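Local coordinates for avidin-related protein 4/5 (Gallus gallus, PDB 1Y55) that binds biotin with high affinity as a thermostable, tetrameric relative of chicken avidin, at residues Lys3-Thr11 / Cys81-Leu91. The protein carries 1 engineered substitution. Residues are numbered along the deposited sequence; the frame is centred on the assembly and turned at random.
Sequences KCSLTGKWT and CFIDRNGKEVL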
loop_
_atom_site.group_PDB
_atom_site.type_symbol
_atom_site.label_atom_id
_atom_site.label_comp_id
_atom_site.label_asym_id
_atom_site.label_seq_id
_atom_site.Cartn_x
_atom_site.Cartn_y
_atom_site.Cartn_z
ATOM N N LYS A 3 -7.421 -28.842 3.425
ATOM C CA LYS A 3 -7.493 -27.702 2.457
ATOM C C LYS A 3 -8.381 -26.560 2.988
ATOM O O LYS A 3 -9.561 -26.783 3.266
ATOM C CB LYS A 3 -8.061 -28.194 1.119
ATOM C CG LYS A 3 -7.108 -28.164 -0.065
ATOM C CD LYS A 3 -6.595 -29.547 -0.458
ATOM C CE LYS A 3 -7.259 -30.054 -1.732
ATOM N NZ LYS A 3 -7.023 -29.150 -2.897
ATOM N N CYS A 4 -7.809 -25.353 3.104
ATOM C CA CYS A 4 -8.524 -24.106 3.483
ATOM C C CYS A 4 -9.400 -23.706 2.252
ATOM O O CYS A 4 -8.870 -23.452 1.155
ATOM C CB CYS A 4 -7.489 -22.949 3.829
ATOM S SG CYS A 4 -7.212 -21.987 5.460
ATOM N N SER A 5 -10.726 -23.689 2.423
ATOM C CA SER A 5 -11.667 -23.105 1.456
ATOM C C SER A 5 -12.252 -21.868 2.129
ATOM O O SER A 5 -12.498 -21.885 3.328
ATOM C CB SER A 5 -12.777 -24.118 1.108
ATOM O OG SER A 5 -13.919 -23.516 0.517
ATOM N N LEU A 6 -12.511 -20.820 1.348
ATOM C CA LEU A 6 -13.054 -19.576 1.904
ATOM C C LEU A 6 -14.550 -19.673 2.222
ATOM O O LEU A 6 -15.103 -18.802 2.897
ATOM C CB LEU A 6 -12.765 -18.380 0.984
ATOM C CG LEU A 6 -11.347 -17.790 1.011
ATOM C CD1 LEU A 6 -11.351 -16.292 0.721
ATOM C CD2 LEU A 6 -10.669 -18.025 2.333
ATOM N N THR A 7 -15.208 -20.728 1.751
ATOM C CA THR A 7 -16.614 -20.965 2.096
ATOM C C THR A 7 -16.881 -20.950 3.609
ATOM O O THR A 7 -16.185 -21.608 4.371
ATOM C CB THR A 7 -17.064 -22.298 1.517
ATOM O OG1 THR A 7 -16.875 -22.282 0.097
ATOM C CG2 THR A 7 -18.565 -22.530 1.731
ATOM N N GLY A 8 -17.895 -20.185 4.011
ATOM C CA GLY A 8 -18.319 -20.063 5.393
ATOM C C GLY A 8 -18.367 -18.623 5.852
ATOM O O GLY A 8 -18.189 -17.693 5.074
ATOM N N LYS A 9 -18.598 -18.429 7.143
ATOM C CA LYS A 9 -18.712 -17.093 7.733
ATOM C C LYS A 9 -17.451 -16.781 8.536
ATOM O O LYS A 9 -16.930 -17.644 9.246
ATOM C CB LYS A 9 -19.955 -17.023 8.625
ATOM C CG LYS A 9 -20.430 -15.617 9.002
ATOM C CD LYS A 9 -21.685 -15.645 9.878
ATOM C CE LYS A 9 -22.938 -16.049 9.120
ATOM N NZ LYS A 9 -23.459 -14.960 8.264
ATOM N N TRP A 10 -16.987 -15.542 8.414
ATOM C CA TRP A 10 -15.751 -15.071 9.010
ATOM C C TRP A 10 -16.009 -13.730 9.688
ATOM O O TRP A 10 -16.855 -12.961 9.242
ATOM C CB TRP A 10 -14.696 -14.830 7.922
ATOM C CG TRP A 10 -14.334 -16.045 7.111
ATOM C CD1 TRP A 10 -14.990 -16.517 6.017
ATOM C CD2 TRP A 10 -13.225 -16.919 7.324
ATOM N NE1 TRP A 10 -14.349 -17.629 5.526
ATOM C CE2 TRP A 10 -13.263 -17.899 6.316
ATOM C CE3 TRP A 10 -12.182 -16.961 8.252
ATOM C CZ2 TRP A 10 -12.313 -18.917 6.228
ATOM C CZ3 TRP A 10 -11.248 -17.969 8.168
ATOM C CH2 TRP A 10 -11.315 -18.927 7.156
ATOM N N THR A 11 -15.249 -13.432 10.728
ATOM C CA THR A 11 -15.207 -12.081 11.291
ATOM C C THR A 11 -13.773 -11.578 11.267
ATOM O O THR A 11 -12.832 -12.376 11.284
ATOM C CB THR A 11 -15.752 -12.071 12.725
ATOM N N CYS A 81 -4.991 -18.059 3.225
ATOM C CA CYS A 81 -5.606 -18.850 4.302
ATOM C C CYS A 81 -4.558 -19.790 4.860
ATOM O O CYS A 81 -4.007 -20.619 4.128
ATOM C CB CYS A 81 -6.780 -19.677 3.812
ATOM S SG CYS A 81 -7.611 -19.061 2.380
ATOM N N PHE A 82 -4.274 -19.645 6.145
ATOM C CA PHE A 82 -3.350 -20.510 6.845
ATOM C C PHE A 82 -4.115 -21.474 7.740
ATOM O O PHE A 82 -5.107 -21.102 8.360
ATOM C CB PHE A 82 -2.392 -19.686 7.704
ATOM C CG PHE A 82 -1.478 -18.825 6.917
ATOM C CD1 PHE A 82 -0.413 -19.383 6.237
ATOM C CD2 PHE A 82 -1.669 -17.457 6.846
ATOM C CE1 PHE A 82 0.438 -18.584 5.490
ATOM C CE2 PHE A 82 -0.811 -16.652 6.114
ATOM C CZ PHE A 82 0.251 -17.220 5.442
ATOM N N ILE A 83 -3.617 -22.705 7.812
ATOM C CA ILE A 83 -4.095 -23.731 8.732
ATOM C C ILE A 83 -2.989 -24.038 9.740
ATOM O O ILE A 83 -1.897 -24.429 9.352
ATOM C CB ILE A 83 -4.417 -25.064 8.002
ATOM C CG1 ILE A 83 -5.335 -24.862 6.801
ATOM C CG2 ILE A 83 -5.026 -26.072 8.975
ATOM C CD1 ILE A 83 -5.235 -25.992 5.776
ATOM N N ASP A 84 -3.308 -23.818 11.012
ATOM C CA ASP A 84 -2.519 -24.131 12.216
ATOM C C ASP A 84 -2.221 -25.605 12.374
ATOM O O ASP A 84 -2.884 -26.439 11.780
ATOM C CB ASP A 84 -3.414 -23.902 13.455
ATOM C CG ASP A 84 -2.996 -22.766 14.309
ATOM O OD1 ASP A 84 -3.863 -22.393 15.125
ATOM O OD2 ASP A 84 -1.883 -22.194 14.273
ATOM N N ARG A 85 -1.262 -25.935 13.232
ATOM C CA ARG A 85 -1.042 -27.334 13.628
ATOM C C ARG A 85 -2.239 -27.955 14.384
ATOM O O ARG A 85 -2.272 -29.174 14.567
ATOM C CB ARG A 85 0.237 -27.466 14.465
ATOM C CG ARG A 85 0.273 -26.523 15.644
ATOM C CD ARG A 85 1.364 -26.766 16.646
ATOM N NE ARG A 85 1.247 -25.747 17.679
ATOM C CZ ARG A 85 1.835 -24.555 17.642
ATOM N NH1 ARG A 85 2.637 -24.215 16.635
ATOM N NH2 ARG A 85 1.637 -23.696 18.636
ATOM N N ASN A 86 -3.189 -27.138 14.849
ATOM C CA ASN A 86 -4.435 -27.627 15.440
ATOM C C ASN A 86 -5.627 -27.580 14.488
ATOM O O ASN A 86 -6.754 -27.850 14.891
ATOM C CB ASN A 86 -4.769 -26.823 16.697
ATOM C CG ASN A 86 -3.669 -26.870 17.723
ATOM O OD1 ASN A 86 -3.199 -25.833 18.216
ATOM N ND2 ASN A 86 -3.232 -28.074 18.040
ATOM N N GLY A 87 -5.384 -27.200 13.234
ATOM C CA GLY A 87 -6.426 -27.140 12.235
ATOM C C GLY A 87 -7.203 -25.840 12.210
ATOM O O GLY A 87 -8.175 -25.730 11.467
ATOM N N LYS A 88 -6.805 -24.858 13.011
ATOM C CA LYS A 88 -7.502 -23.577 13.002
ATOM C C LYS A 88 -7.070 -22.722 11.812
ATOM O O LYS A 88 -5.890 -22.662 11.474
ATOM C CB LYS A 88 -7.237 -22.823 14.293
ATOM C CG LYS A 88 -8.088 -21.578 14.457
ATOM C CD LYS A 88 -7.766 -20.912 15.786
ATOM C CE LYS A 88 -6.493 -20.093 15.703
ATOM N NZ LYS A 88 -6.738 -18.656 15.392
ATOM N N GLU A 89 -8.044 -22.063 11.193
ATOM C CA GLU A 89 -7.815 -21.271 9.991
ATOM C C GLU A 89 -7.841 -19.779 10.272
ATOM O O GLU A 89 -8.674 -19.277 11.022
ATOM C CB GLU A 89 -8.864 -21.614 8.938
ATOM C CG GLU A 89 -8.698 -23.050 8.465
ATOM C CD GLU A 89 -9.776 -23.544 7.524
ATOM O OE1 GLU A 89 -10.854 -22.968 7.504
ATOM O OE2 GLU A 89 -9.541 -24.533 6.817
ATOM N N VAL A 90 -6.908 -19.071 9.663
ATOM C CA VAL A 90 -6.842 -17.617 9.725
ATOM C C VAL A 90 -6.653 -17.107 8.308
ATOM O O VAL A 90 -5.846 -17.644 7.548
ATOM C CB VAL A 90 -5.646 -17.135 10.600
ATOM C CG1 VAL A 90 -5.468 -15.616 10.533
ATOM C CG2 VAL A 90 -5.800 -17.584 12.055
ATOM N N LEU A 91 -7.388 -16.058 7.960
ATOM C CA LEU A 91 -7.094 -15.300 6.742
ATOM C C LEU A 91 -6.280 -14.078 7.119
ATOM O O LEU A 91 -6.742 -13.246 7.902
ATOM C CB LEU A 91 -8.341 -14.838 5.994
ATOM C CG LEU A 91 -9.455 -15.851 5.786
ATOM C CD1 LEU A 91 -10.596 -15.220 5.025
ATOM C CD2 LEU A 91 -8.937 -17.088 5.070
HETATM O O HOH W 1 -10.950 -26.709 6.072
HETATM O O HOH W 2 -12.114 -25.038 4.668
#
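Lys-3 O reaches Glu-89 OE2 through water 1, which sits 2.7 Å from that carboxylate oxygen. Cys-4 comes next, its CA 3.5 Å from the same Glu-89 OE2, while the tip of Ile-83 (CD1) lies 3.8 Å from Cys-4 N. The two sulfurs, Cys-4 SG and Cys-81 SG, stand 4.3 Å apart as modelled; the counterparts of these cysteines are disulfide-bonded in avidin, but the Cys-4 sulfur crowds its neighbour here and its position is doubtful. Ser-5 N donates to water 2, whose further link to Glu-89 OE2 is weak. Glu-89 OE1 turns to a salt bridge with Arg-120, and that guanidinium also donates to Ser-5 O and Thr-7 O. Residues 3-7 run past one end of the antiparallel eight-stranded avidin barrel, beside the hairpin of strands 74-83 and 89-98, before the chain enters strand 8-12. In one of its two conformers, Leu-6 CD2 reaches Cys-81 SG and Leu-91 CD2, with Phe-62 beside them. Leu-6 O, near the indole plane, accepts a nearly straight bond from Trp-10 NE1 (3.0 Å, 166°), which helps hold the ring's orientation. With CG anti to its carbonyl carbon (chi1 -60°), Trp-10 lays one face against Leu-91, whose CG makes a CH-pi contact 3.8 Å from the centroid of the Trp-10 six-membered ring. At the indole's edge Trp-10 CH2 meets Glu-89 CB, 4.1 Å away, with bound biotin about 10 Å from the Trp-10 side chain.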